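Local coordinates for protein DNA polymerase (Pyrobaculum calidifontis, PDB 5MDN) that probably catalyses template-directed DNA synthesis from deoxyribonucleoside triphosphates and, as a family B polymerase, carries a 3'-5' exonuclease domain of the RNase H-like clan, at residues F168-Y173 against N233-P238; F222-I227 against V271-V276; F421-P426 against M510-Y515. All coordinates share one frame; numbering follows the deposited sequence.

How the interactions relate
Interactions 1 and 2 both belong to the exonuclease domain, their centres about 17 Å apart, and share its central sheet, in which strands 165-172 and 226-229 run side by side. They touch through Trp237 and Asn275, and Phe168 CE1 meets Ile227 CG2 at 3.8 Å. Interaction 1 carries Asp169 and Asp236, two magnesium ligands of this domain. Interaction 2 lies nearer a second magnesium site, that of Asp7 and Asp363; the ion is about 7 Å from the side chain of Asn275. Interaction 3 is separate, in the polymerase region: its centre is about 36 Å from interaction 1 and 33 Å from interaction 2.

Interaction 1: residues F168-Y173 against N233-P238; sequences FDIEVY and NGFDWP
Trp237, whose indole meets Phe168 across this contact, has a probable hydrogen bond from its NE1 to the side-chain OD1 of Asn275, which would fix the rotation of the ring system. Phe168 CZ lies over one face of the indole, 3.8 Å from Trp237 CE2. The two rings meet obliquely, with planes 47° apart. CB of Phe168 points toward the helix, and with CG between the backbone N and the carbonyl carbon (chi1 84°) the ring is carried to the indole and the Asp236 side chain.

The carboxylate of Asp236 lies with one face against the Ile170 side chain, Asp236 OD1 being 3.4 Å from Ile170 CG1, while Asp236 OD2 comes within 3.9 Å of Phe168 CE2. Aliphatic and aromatic groups thus line one side of this acid. An alanine in place of Phe168 would probably open a gap over the indole face and beside Asp236. Further along, Val172 CG2 reaches the edge of the Phe235 ring, 3.9 Å from Phe235 CE1. Asp169 and Asp236 are magnesium ligands of this protein, consistent with the first two sequence motifs of proofreading exonucleases. Strand 165-172 lies in the sheet between strands 186-193 and 226-229; the 233-238 turn of helix 232-247 runs at 78° to its 168-172 part, and Phe215 of helix 209-222 meets the Phe168 ring as well.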
ATOM      1  N   PHE A 168      15.273  11.100  -0.855  1.00 56.68           N
ATOM      2  CA  PHE A 168      15.498  12.164   0.112  1.00 57.15           C
ATOM      3  C   PHE A 168      14.980  11.737   1.477  1.00 62.73           C
ATOM      4  O   PHE A 168      13.995  11.001   1.587  1.00 65.02           O
ATOM      5  CB  PHE A 168      14.841  13.477  -0.337  1.00 56.18           C
ATOM      6  CG  PHE A 168      13.380  13.584   0.007  1.00 54.40           C
ATOM      7  CD1 PHE A 168      12.424  12.900  -0.726  1.00 52.57           C
ATOM      8  CD2 PHE A 168      12.963  14.387   1.057  1.00 53.05           C
ATOM      9  CE1 PHE A 168      11.079  13.007  -0.411  1.00 51.42           C
ATOM     10  CE2 PHE A 168      11.620  14.498   1.376  1.00 51.96           C
ATOM     11  CZ  PHE A 168      10.679  13.808   0.642  1.00 50.72           C
ATOM     12  N   ASP A 169      15.669  12.208   2.514  1.00 60.37           N
ATOM     13  CA  ASP A 169      15.309  11.946   3.898  1.00 63.10           C
ATOM     14  C   ASP A 169      15.506  13.227   4.694  1.00 58.73           C
ATOM     15  O   ASP A 169      16.367  14.048   4.366  1.00 58.13           O
ATOM     16  CB  ASP A 169      16.153  10.805   4.488  1.00 67.93           C
ATOM     17  CG  ASP A 169      15.616  10.304   5.810  1.00 78.15           C
ATOM     18  OD1 ASP A 169      14.535   9.677   5.818  1.00 89.20           O
ATOM     19  OD2 ASP A 169      16.275  10.538   6.843  1.00 80.51           O
ATOM     20  N   ILE A 170      14.703  13.398   5.746  1.00 62.28           N
ATOM     21  CA  ILE A 170      14.804  14.567   6.608  1.00 61.92           C
ATOM     22  C   ILE A 170      14.833  14.126   8.065  1.00 65.97           C
ATOM     23  O   ILE A 170      14.399  13.028   8.420  1.00 75.28           O
ATOM     24  CB  ILE A 170      13.647  15.570   6.392  1.00 58.51           C
ATOM     25  CG1 ILE A 170      12.368  15.069   7.067  1.00 56.60           C
ATOM     26  CG2 ILE A 170      13.404  15.813   4.909  1.00 59.08           C
ATOM     27  CD1 ILE A 170      11.238  16.073   7.045  1.00 55.72           C
ATOM     28  N   GLU A 171      15.367  15.006   8.909  1.00 67.88           N
ATOM     29  CA  GLU A 171      15.236  14.885  10.353  1.00 66.97           C
ATOM     30  C   GLU A 171      14.916  16.251  10.944  1.00 65.43           C
ATOM     31  O   GLU A 171      15.513  17.259  10.558  1.00 67.15           O
ATOM     32  CB  GLU A 171      16.505  14.309  10.993  1.00 70.09           C
ATOM     33  CG  GLU A 171      16.737  12.834  10.687  1.00 73.36           C
ATOM     34  CD  GLU A 171      15.602  11.936  11.158  1.00 75.83           C
ATOM     35  OE1 GLU A 171      14.882  12.316  12.106  1.00 74.77           O
ATOM     36  OE2 GLU A 171      15.426  10.848  10.569  1.00 72.41           O
ATOM     37  N   VAL A 172      13.969  16.273  11.876  1.00 67.23           N
ATOM     38  CA  VAL A 172      13.400  17.501  12.416  1.00 67.80           C
ATOM     39  C   VAL A 172      13.713  17.551  13.905  1.00 74.32           C
ATOM     40  O   VAL A 172      13.627  16.529  14.591  1.00 79.02           O
ATOM     41  CB  VAL A 172      11.882  17.577  12.154  1.00 67.52           C
ATOM     42  CG1 VAL A 172      11.264  18.731  12.912  1.00 68.10           C
ATOM     43  CG2 VAL A 172      11.605  17.698  10.663  1.00 68.77           C
ATOM     44  N   TYR A 173      14.040  18.750  14.401  1.00 76.87           N
ATOM     45  CA  TYR A 173      14.498  19.003  15.767  1.00 78.62           C
ATOM     46  C   TYR A 173      13.752  18.195  16.828  1.00 83.75           C
ATOM     47  O   TYR A 173      14.352  17.328  17.469  1.00 88.79           O
ATOM     48  CB  TYR A 173      14.372  20.499  16.062  1.00 79.47           C
ATOM     49  CG  TYR A 173      15.097  20.954  17.301  1.00 81.63           C
ATOM     50  CD1 TYR A 173      16.470  20.793  17.419  1.00 82.90           C
ATOM     51  CD2 TYR A 173      14.416  21.565  18.344  1.00 80.31           C
ATOM     52  CE1 TYR A 173      17.144  21.212  18.545  1.00 81.39           C
ATOM     53  CE2 TYR A 173      15.083  21.991  19.473  1.00 83.53           C
ATOM     54  CZ  TYR A 173      16.445  21.808  19.572  1.00 83.55           C
ATOM     55  OH  TYR A 173      17.108  22.233  20.700  1.00 83.04           O
ATOM     56  N   ASN A 233       4.887  10.898   2.205  1.00 49.92           N
ATOM     57  CA  ASN A 233       3.526  11.424   2.215  1.00 51.23           C
ATOM     58  C   ASN A 233       3.008  11.604   3.637  1.00 52.09           C
ATOM     59  O   ASN A 233       2.208  12.509   3.893  1.00 51.79           O
ATOM     60  CB  ASN A 233       2.595  10.505   1.423  1.00 51.13           C
ATOM     61  CG  ASN A 233       2.852  10.552  -0.072  1.00 51.11           C
ATOM     62  OD1 ASN A 233       3.392  11.529  -0.594  1.00 50.45           O
ATOM     63  ND2 ASN A 233       2.460   9.494  -0.772  1.00 51.50           N
ATOM     64  N   GLY A 234       3.445  10.759   4.567  1.00 53.56           N
ATOM     65  CA  GLY A 234       2.943  10.815   5.926  1.00 53.68           C
ATOM     66  C   GLY A 234       3.494  11.973   6.737  1.00 53.06           C
ATOM     67  O   GLY A 234       2.742  12.659   7.436  1.00 53.17           O
ATOM     68  N   PHE A 235       4.807  12.196   6.667  1.00 51.65           N
ATOM     69  CA  PHE A 235       5.453  13.220   7.483  1.00 52.59           C
ATOM     70  C   PHE A 235       6.205  14.247   6.647  1.00 52.25           C
ATOM     71  O   PHE A 235       5.936  15.447   6.775  1.00 52.06           O
ATOM     72  CB  PHE A 235       6.399  12.564   8.498  1.00 55.24           C
ATOM     73  CG  PHE A 235       6.982  13.531   9.493  1.00 58.51           C
ATOM     74  CD1 PHE A 235       8.169  14.197   9.223  1.00 60.26           C
ATOM     75  CD2 PHE A 235       6.346  13.773  10.702  1.00 59.09           C
ATOM     76  CE1 PHE A 235       8.707  15.087  10.134  1.00 62.47           C
ATOM     77  CE2 PHE A 235       6.881  14.661  11.620  1.00 59.41           C
ATOM     78  CZ  PHE A 235       8.063  15.318  11.335  1.00 61.98           C
ATOM     79  N   ASP A 236       7.163  13.814   5.822  1.00 51.58           N
ATOM     80  CA  ASP A 236       8.131  14.731   5.223  1.00 52.96           C
ATOM     81  C   ASP A 236       7.449  15.842   4.431  1.00 51.91           C
ATOM     82  O   ASP A 236       7.642  17.029   4.715  1.00 56.91           O
ATOM     83  CB  ASP A 236       9.107  13.954   4.337  1.00 55.39           C
ATOM     84  CG  ASP A 236       9.998  13.018   5.133  1.00 61.06           C
ATOM     85  OD1 ASP A 236       9.803  12.904   6.361  1.00 62.67           O
ATOM     86  OD2 ASP A 236      10.900  12.401   4.529  1.00 70.01           O
ATOM     87  N   TRP A 237       6.657  15.478   3.422  1.00 50.17           N
ATOM     88  CA  TRP A 237       6.004  16.500   2.604  1.00 49.04           C
ATOM     89  C   TRP A 237       5.065  17.392   3.408  1.00 49.78           C
ATOM     90  O   TRP A 237       5.144  18.623   3.251  1.00 48.11           O
ATOM     91  CB  TRP A 237       5.282  15.851   1.419  1.00 46.26           C
ATOM     92  CG  TRP A 237       6.196  15.404   0.315  1.00 44.56           C
ATOM     93  CD1 TRP A 237       6.265  14.158  -0.237  1.00 44.93           C
ATOM     94  CD2 TRP A 237       7.171  16.202  -0.372  1.00 44.01           C
ATOM     95  NE1 TRP A 237       7.221  14.130  -1.223  1.00 45.00           N
ATOM     96  CE2 TRP A 237       7.792  15.370  -1.326  1.00 44.77           C
ATOM     97  CE3 TRP A 237       7.580  17.536  -0.273  1.00 43.66           C
ATOM     98  CZ2 TRP A 237       8.799  15.829  -2.174  1.00 45.42           C
ATOM     99  CZ3 TRP A 237       8.579  17.988  -1.115  1.00 45.03           C
ATOM    100  CH2 TRP A 237       9.177  17.139  -2.053  1.00 45.34           C
ATOM    101  N   PRO A 238       4.161  16.875   4.250  1.00 51.79           N
ATOM    102  CA  PRO A 238       3.347  17.789   5.072  1.00 52.97           C
ATOM    103  C   PRO A 238       4.171  18.725   5.938  1.00 57.23           C
ATOM    104  O   PRO A 238       3.761  19.872   6.157  1.00 60.34           O
ATOM    105  CB  PRO A 238       2.497  16.839   5.925  1.00 53.67           C
ATOM    106  CG  PRO A 238       2.443  15.579   5.158  1.00 53.53           C
ATOM    107  CD  PRO A 238       3.739  15.470   4.415  1.00 52.83           C
TER

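Interaction 2: residues F222-I227 against V271-V276; sequences FDPDVI and VGRANV
Arg273 reaches from just before strand 274-277 to Asp223 and Pro224, just ahead of strand 226-229. The two strands are parallel neighbours at one end of the RNase H-like exonuclease sheet, joined by a beta-alpha-beta crossover through helix 232-247.

Backbone bonds set the register, pairing Val226 with Ala274 and Ile227 with Asn275. Ala274 N donates to Asp225 O at 2.9 Å, Ile227 N to Ala274 O at 2.8 Å and Val276 N to Ile227 O, so the bonds alternate in direction along the pair as parallel strands require.

The charged and polar contacts gather on Arg273. Its NE bonds to Pro224 O at 2.6 Å, with an N-H...O angle of 149°, and NH2 adds a weak bond to the same oxygen. A bend at chi3 (60°) turns the guanidinium back toward the loop. There NH2 forms a salt bridge with Asp223 OD1, which comes in at the guanidinium edge, although the modelled separation is too short to be taken literally. Asp223 has further charged partners in Arg255 and Arg164. Close by, Gly272 N is bonded to Asp7, a ligand of the magnesium site shared with Asp363. The amide of Asn275 is tied to Trp268 O through ND2.

Apolar contacts fall on both faces. On one, Val226 CG1 meets Val276 CG2 at 3.7 Å and Ala274 CB at 4.2 Å, and Leu362 packs on Ala274 and Val276. On the face of Ile227 and Asn275, Ile227 CD1 rests 3.9 Å from Arg273 CD.

Apart from these, Pro224 CD lies over one face of the guanidinium, 3.5 Å from Arg273 NH2.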
ATOM      1  N   PHE A 222      18.961  18.865 -10.540  1.00 70.63           N
ATOM      2  CA  PHE A 222      19.002  17.480 -10.999  1.00 68.83           C
ATOM      3  C   PHE A 222      17.846  17.148 -11.940  1.00 66.26           C
ATOM      4  O   PHE A 222      18.017  16.361 -12.878  1.00 61.74           O
ATOM      5  CB  PHE A 222      18.999  16.542  -9.790  1.00 69.94           C
ATOM      6  CG  PHE A 222      18.939  15.083 -10.142  1.00 70.65           C
ATOM      7  CD1 PHE A 222      19.870  14.520 -11.000  1.00 69.88           C
ATOM      8  CD2 PHE A 222      17.956  14.270  -9.601  1.00 71.36           C
ATOM      9  CE1 PHE A 222      19.815  13.176 -11.318  1.00 69.84           C
ATOM     10  CE2 PHE A 222      17.898  12.928  -9.915  1.00 70.48           C
ATOM     11  CZ  PHE A 222      18.828  12.380 -10.773  1.00 70.28           C
ATOM     12  N   ASP A 223      16.662  17.729 -11.698  1.00 65.97           N
ATOM     13  CA  ASP A 223      15.446  17.479 -12.469  1.00 64.32           C
ATOM     14  C   ASP A 223      15.069  16.001 -12.424  1.00 60.88           C
ATOM     15  O   ASP A 223      15.150  15.308 -13.447  1.00 58.45           O
ATOM     16  CB  ASP A 223      15.607  17.938 -13.923  1.00 65.71           C
ATOM     17  CG  ASP A 223      14.294  17.930 -14.687  1.00 63.54           C
ATOM     18  OD1 ASP A 223      13.230  17.958 -14.034  1.00 63.79           O
ATOM     19  OD2 ASP A 223      14.325  17.894 -15.936  1.00 64.42           O
ATOM     20  N   PRO A 224      14.662  15.480 -11.269  1.00 59.40           N
ATOM     21  CA  PRO A 224      14.320  14.059 -11.186  1.00 58.41           C
ATOM     22  C   PRO A 224      12.957  13.762 -11.786  1.00 59.31           C
ATOM     23  O   PRO A 224      12.043  14.592 -11.775  1.00 62.49           O
ATOM     24  CB  PRO A 224      14.322  13.792  -9.676  1.00 58.24           C
ATOM     25  CG  PRO A 224      13.890  15.089  -9.089  1.00 59.23           C
ATOM     26  CD  PRO A 224      14.489  16.161  -9.972  1.00 60.36           C
ATOM     27  N   ASP A 225      12.830  12.547 -12.316  1.00 58.29           N
ATOM     28  CA  ASP A 225      11.548  12.059 -12.809  1.00 57.97           C
ATOM     29  C   ASP A 225      10.736  11.391 -11.707  1.00 57.93           C
ATOM     30  O   ASP A 225       9.504  11.495 -11.693  1.00 56.58           O
ATOM     31  CB  ASP A 225      11.767  11.080 -13.964  1.00 59.30           C
ATOM     32  CG  ASP A 225      12.571  11.686 -15.098  1.00 61.05           C
ATOM     33  OD1 ASP A 225      12.122  12.701 -15.672  1.00 57.58           O
ATOM     34  OD2 ASP A 225      13.653  11.146 -15.418  1.00 64.19           O
ATOM     35  N   VAL A 226      11.407  10.696 -10.791  1.00 56.61           N
ATOM     36  CA  VAL A 226      10.777  10.074  -9.634  1.00 54.99           C
ATOM     37  C   VAL A 226      11.436  10.617  -8.373  1.00 55.82           C
ATOM     38  O   VAL A 226      12.666  10.732  -8.302  1.00 57.87           O
ATOM     39  CB  VAL A 226      10.882   8.535  -9.686  1.00 55.50           C
ATOM     40  CG1 VAL A 226       9.987   7.907  -8.630  1.00 56.25           C
ATOM     41  CG2 VAL A 226      10.521   8.024 -11.073  1.00 57.50           C
ATOM     42  N   ILE A 227      10.617  10.952  -7.379  1.00 53.34           N
ATOM     43  CA  ILE A 227      11.092  11.327  -6.053  1.00 52.47           C
ATOM     44  C   ILE A 227      10.610  10.266  -5.074  1.00 53.28           C
ATOM     45  O   ILE A 227       9.399  10.077  -4.898  1.00 55.17           O
ATOM     46  CB  ILE A 227      10.603  12.724  -5.643  1.00 52.36           C
ATOM     47  CG1 ILE A 227      11.289  13.798  -6.488  1.00 53.93           C
ATOM     48  CG2 ILE A 227      10.855  12.967  -4.162  1.00 53.72           C
ATOM     49  CD1 ILE A 227      10.775  15.202  -6.233  1.00 55.82           C
ATOM     50  N   VAL A 271       3.830  18.062  -9.607  1.00 44.96           N
ATOM     51  CA  VAL A 271       3.417  18.070 -11.008  1.00 46.03           C
ATOM     52  C   VAL A 271       4.609  17.805 -11.918  1.00 48.12           C
ATOM     53  O   VAL A 271       5.689  18.384 -11.748  1.00 49.15           O
ATOM     54  CB  VAL A 271       2.734  19.404 -11.346  1.00 44.76           C
ATOM     55  CG1 VAL A 271       2.533  19.540 -12.848  1.00 45.96           C
ATOM     56  CG2 VAL A 271       1.403  19.516 -10.616  1.00 43.65           C
ATOM     57  N   GLY A 272       4.410  16.926 -12.897  1.00 46.48           N
ATOM     58  CA  GLY A 272       5.439  16.590 -13.858  1.00 48.25           C
ATOM     59  C   GLY A 272       6.460  15.582 -13.386  1.00 49.91           C
ATOM     60  O   GLY A 272       7.494  15.420 -14.044  1.00 55.05           O
ATOM     61  N   ARG A 273       6.202  14.892 -12.277  1.00 50.46           N
ATOM     62  CA  ARG A 273       7.097  13.850 -11.795  1.00 52.10           C
ATOM     63  C   ARG A 273       6.331  12.955 -10.831  1.00 53.16           C
ATOM     64  O   ARG A 273       5.258  13.315 -10.338  1.00 51.37           O
ATOM     65  CB  ARG A 273       8.351  14.437 -11.132  1.00 51.97           C
ATOM     66  CG  ARG A 273       8.137  15.757 -10.409  1.00 52.99           C
ATOM     67  CD  ARG A 273       9.433  16.248  -9.779  1.00 53.94           C
ATOM     68  NE  ARG A 273      10.481  16.459 -10.775  1.00 55.51           N
ATOM     69  CZ  ARG A 273      11.058  17.632 -11.019  1.00 57.58           C
ATOM     70  NH1 ARG A 273      10.692  18.708 -10.337  1.00 54.09           N
ATOM     71  NH2 ARG A 273      12.005  17.728 -11.944  1.00 59.03           N
ATOM     72  N   ALA A 274       6.898  11.778 -10.573  1.00 50.64           N
ATOM     73  CA  ALA A 274       6.257  10.753  -9.754  1.00 49.17           C
ATOM     74  C   ALA A 274       6.806  10.823  -8.332  1.00 47.30           C
ATOM     75  O   ALA A 274       7.967  10.480  -8.089  1.00 50.25           O
ATOM     76  CB  ALA A 274       6.477   9.368 -10.360  1.00 50.20           C
ATOM     77  N   ASN A 275       5.972  11.271  -7.396  1.00 46.66           N
ATOM     78  CA  ASN A 275       6.301  11.226  -5.975  1.00 47.46           C
ATOM     79  C   ASN A 275       5.845   9.880  -5.420  1.00 49.96           C
ATOM     80  O   ASN A 275       4.643   9.644  -5.253  1.00 53.13           O
ATOM     81  CB  ASN A 275       5.647  12.383  -5.228  1.00 50.11           C
ATOM     82  CG  ASN A 275       5.903  12.329  -3.736  1.00 53.49           C
ATOM     83  OD1 ASN A 275       7.029  12.092  -3.296  1.00 57.31           O
ATOM     84  ND2 ASN A 275       4.860  12.557  -2.948  1.00 53.24           N
ATOM     85  N   VAL A 276       6.802   8.999  -5.133  1.00 52.33           N
ATOM     86  CA  VAL A 276       6.524   7.666  -4.614  1.00 50.83           C
ATOM     87  C   VAL A 276       6.925   7.619  -3.146  1.00 48.45           C
ATOM     88  O   VAL A 276       8.032   8.035  -2.782  1.00 48.63           O
ATOM     89  CB  VAL A 276       7.259   6.583  -5.423  1.00 51.77           C
ATOM     90  CG1 VAL A 276       6.895   5.200  -4.907  1.00 50.54           C
ATOM     91  CG2 VAL A 276       6.924   6.708  -6.900  1.00 53.44           C
TER

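Interaction 3: residues F421-P426 against M510-Y515; sequences FSSMYP and MANAMY
Different first torsions bring Tyr425 and Tyr515 together: CG of Tyr425 is anti to its carbonyl carbon (chi1 -62°), whereas CG of Tyr515 is anti to its backbone N (chi1 169°). The two phenol rings come out nearly parallel, their planes 11° apart, in a face-to-face stack with centroids separated by 3.8 Å. The sequences match motif A of family B polymerases, in the palm, and motif B, in the fingers, which in relatives border the pocket of the incoming nucleotide. The stack joins the two motifs directly.

Segment 421-426 begins with a type I turn from Phe421 to Met424, closed by Met424 N bonding to Phe421 O, and passes into helix 424-431. Asn512 lays its amide alongside this turn. Its ND2 is 3.7 Å from Ser422 CB, and its OD1 is 3.6 Å from Ser423 CA; no hydrogen bond crosses here, and Ser422 OG is instead bonded to Asp420. Pro426 crosses the Asn512 side chain at about a right angle, with Pro426 CG 3.6 Å from Ala511 O, so the ring of Pro426 packs on the last turn of helix 495-512.

Both tyrosines also touch Val534 of helix 528-551, and Tyr425 OH has a weak hydrogen bond to Thr561 O. The Tyr425 ring is sandwiched: Met424 CE lies 4.2 Å above one face, toward the rim, and Tyr515 covers the other. On the Tyr515 side, Tyr425 CE1 stands over the centre of the Tyr515 ring, 3.4 Å above its plane.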
ATOM      1  N   PHE A 421      -1.785 -20.889  -3.078  1.00 58.89           N
ATOM      2  CA  PHE A 421      -2.997 -21.263  -3.795  1.00 62.81           C
ATOM      3  C   PHE A 421      -3.748 -20.054  -4.348  1.00 67.08           C
ATOM      4  O   PHE A 421      -4.950 -20.147  -4.614  1.00 69.52           O
ATOM      5  CB  PHE A 421      -3.917 -22.083  -2.887  1.00 62.15           C
ATOM      6  CG  PHE A 421      -3.646 -23.560  -2.919  1.00 62.48           C
ATOM      7  CD1 PHE A 421      -2.665 -24.114  -2.116  1.00 63.56           C
ATOM      8  CD2 PHE A 421      -4.385 -24.397  -3.739  1.00 62.10           C
ATOM      9  CE1 PHE A 421      -2.416 -25.471  -2.135  1.00 63.04           C
ATOM     10  CE2 PHE A 421      -4.141 -25.757  -3.762  1.00 62.46           C
ATOM     11  CZ  PHE A 421      -3.155 -26.294  -2.959  1.00 63.26           C
ATOM     12  N   SER A 422      -3.070 -18.913  -4.506  1.00 64.01           N
ATOM     13  CA  SER A 422      -3.766 -17.686  -4.885  1.00 61.60           C
ATOM     14  C   SER A 422      -4.287 -17.732  -6.319  1.00 56.93           C
ATOM     15  O   SER A 422      -5.322 -17.126  -6.616  1.00 57.28           O
ATOM     16  CB  SER A 422      -2.843 -16.483  -4.698  1.00 65.35           C
ATOM     17  OG  SER A 422      -2.564 -16.265  -3.324  1.00 71.28           O
ATOM     18  N   SER A 423      -3.597 -18.439  -7.217  1.00 52.64           N
ATOM     19  CA  SER A 423      -4.061 -18.551  -8.595  1.00 50.92           C
ATOM     20  C   SER A 423      -5.320 -19.398  -8.729  1.00 50.92           C
ATOM     21  O   SER A 423      -5.867 -19.495  -9.832  1.00 48.08           O
ATOM     22  CB  SER A 423      -2.954 -19.132  -9.478  1.00 52.05           C
ATOM     23  OG  SER A 423      -1.766 -18.369  -9.381  1.00 52.67           O
ATOM     24  N   MET A 424      -5.779 -20.013  -7.639  1.00 56.37           N
ATOM     25  CA  MET A 424      -6.995 -20.820  -7.674  1.00 59.38           C
ATOM     26  C   MET A 424      -8.222 -19.985  -8.027  1.00 59.06           C
ATOM     27  O   MET A 424      -9.101 -20.444  -8.766  1.00 60.37           O
ATOM     28  CB  MET A 424      -7.178 -21.506  -6.322  1.00 61.37           C
ATOM     29  CG  MET A 424      -8.389 -22.402  -6.193  1.00 64.03           C
ATOM     30  SD  MET A 424      -8.256 -23.356  -4.673  1.00 70.32           S
ATOM     31  CE  MET A 424      -8.490 -22.064  -3.460  1.00 72.23           C
ATOM     32  N   TYR A 425      -8.305 -18.764  -7.502  1.00 55.40           N
ATOM     33  CA  TYR A 425      -9.516 -17.957  -7.596  1.00 59.80           C
ATOM     34  C   TYR A 425      -9.806 -17.480  -9.017  1.00 61.78           C
ATOM     35  O   TYR A 425     -10.966 -17.541  -9.449  1.00 66.02           O
ATOM     36  CB  TYR A 425      -9.430 -16.771  -6.637  1.00 63.32           C
ATOM     37  CG  TYR A 425      -9.325 -17.203  -5.201  1.00 67.32           C
ATOM     38  CD1 TYR A 425     -10.439 -17.670  -4.518  1.00 68.61           C
ATOM     39  CD2 TYR A 425      -8.109 -17.168  -4.534  1.00 69.98           C
ATOM     40  CE1 TYR A 425     -10.349 -18.076  -3.209  1.00 70.11           C
ATOM     41  CE2 TYR A 425      -8.008 -17.573  -3.224  1.00 73.95           C
ATOM     42  CZ  TYR A 425      -9.132 -18.025  -2.568  1.00 73.45           C
ATOM     43  OH  TYR A 425      -9.033 -18.427  -1.264  1.00 76.17           O
ATOM     44  N   PRO A 426      -8.820 -16.986  -9.779  1.00 57.75           N
ATOM     45  CA  PRO A 426      -9.102 -16.726 -11.202  1.00 56.58           C
ATOM     46  C   PRO A 426      -9.540 -17.971 -11.951  1.00 57.64           C
ATOM     47  O   PRO A 426     -10.474 -17.905 -12.763  1.00 60.32           O
ATOM     48  CB  PRO A 426      -7.769 -16.178 -11.729  1.00 56.22           C
ATOM     49  CG  PRO A 426      -7.117 -15.584 -10.540  1.00 54.77           C
ATOM     50  CD  PRO A 426      -7.484 -16.486  -9.398  1.00 55.92           C
ATOM     51  N   MET A 510      -2.540  -8.544  -9.811  1.00 47.58           N
ATOM     52  CA  MET A 510      -3.841  -7.949 -10.097  1.00 48.68           C
ATOM     53  C   MET A 510      -4.899  -9.020 -10.344  1.00 48.12           C
ATOM     54  O   MET A 510      -6.053  -8.868  -9.926  1.00 51.39           O
ATOM     55  CB  MET A 510      -3.733  -7.005 -11.292  1.00 50.05           C
ATOM     56  CG  MET A 510      -2.807  -5.822 -11.046  1.00 51.16           C
ATOM     57  SD  MET A 510      -3.359  -4.732  -9.719  1.00 50.28           S
ATOM     58  CE  MET A 510      -5.022  -4.350 -10.256  1.00 51.55           C
ATOM     59  N   ALA A 511      -4.529 -10.104 -11.029  1.00 52.19           N
ATOM     60  CA  ALA A 511      -5.457 -11.213 -11.230  1.00 51.77           C
ATOM     61  C   ALA A 511      -5.842 -11.858  -9.902  1.00 53.45           C
ATOM     62  O   ALA A 511      -7.025 -12.106  -9.639  1.00 54.28           O
ATOM     63  CB  ALA A 511      -4.840 -12.243 -12.175  1.00 51.11           C
ATOM     64  N   ASN A 512      -4.853 -12.143  -9.052  1.00 52.19           N
ATOM     65  CA  ASN A 512      -5.127 -12.792  -7.774  1.00 53.68           C
ATOM     66  C   ASN A 512      -5.782 -11.853  -6.766  1.00 56.06           C
ATOM     67  O   ASN A 512      -6.336 -12.326  -5.768  1.00 62.40           O
ATOM     68  CB  ASN A 512      -3.836 -13.362  -7.188  1.00 52.11           C
ATOM     69  CG  ASN A 512      -3.221 -14.432  -8.067  1.00 50.30           C
ATOM     70  OD1 ASN A 512      -3.885 -14.986  -8.943  1.00 48.97           O
ATOM     71  ND2 ASN A 512      -1.949 -14.735  -7.833  1.00 50.09           N
ATOM     72  N   ALA A 513      -5.728 -10.541  -6.997  1.00 53.36           N
ATOM     73  CA  ALA A 513      -6.391  -9.592  -6.112  1.00 52.41           C
ATOM     74  C   ALA A 513      -7.898  -9.531  -6.326  1.00 52.54           C
ATOM     75  O   ALA A 513      -8.605  -8.972  -5.480  1.00 52.55           O
ATOM     76  CB  ALA A 513      -5.792  -8.197  -6.295  1.00 51.88           C
ATOM     77  N   MET A 514      -8.393 -10.064  -7.447  1.00 50.40           N
ATOM     78  CA  MET A 514      -9.819 -10.002  -7.765  1.00 53.57           C
ATOM     79  C   MET A 514     -10.679 -10.564  -6.636  1.00 56.11           C
ATOM     80  O   MET A 514     -11.688  -9.961  -6.250  1.00 57.54           O
ATOM     81  CB  MET A 514     -10.090 -10.757  -9.067  1.00 54.35           C
ATOM     82  CG  MET A 514     -11.409 -10.405  -9.732  1.00 53.47           C
ATOM     83  SD  MET A 514     -11.394  -8.743 -10.428  1.00 54.67           S
ATOM     84  CE  MET A 514      -9.956  -8.845 -11.491  1.00 55.76           C
ATOM     85  N   TYR A 515     -10.301 -11.734  -6.111  1.00 59.91           N
ATOM     86  CA  TYR A 515     -11.121 -12.411  -5.107  1.00 62.77           C
ATOM     87  C   TYR A 515     -11.332 -11.544  -3.870  1.00 60.72           C
ATOM     88  O   TYR A 515     -12.447 -11.473  -3.337  1.00 61.17           O
ATOM     89  CB  TYR A 515     -10.476 -13.745  -4.732  1.00 67.35           C
ATOM     90  CG  TYR A 515     -11.087 -14.423  -3.528  1.00 69.42           C
ATOM     91  CD1 TYR A 515     -12.367 -14.960  -3.580  1.00 72.13           C
ATOM     92  CD2 TYR A 515     -10.374 -14.544  -2.344  1.00 72.71           C
ATOM     93  CE1 TYR A 515     -12.924 -15.587  -2.479  1.00 74.24           C
ATOM     94  CE2 TYR A 515     -10.918 -15.169  -1.241  1.00 74.68           C
ATOM     95  CZ  TYR A 515     -12.192 -15.688  -1.312  1.00 74.88           C
ATOM     96  OH  TYR A 515     -12.723 -16.308  -0.206  1.00 75.82           O
TER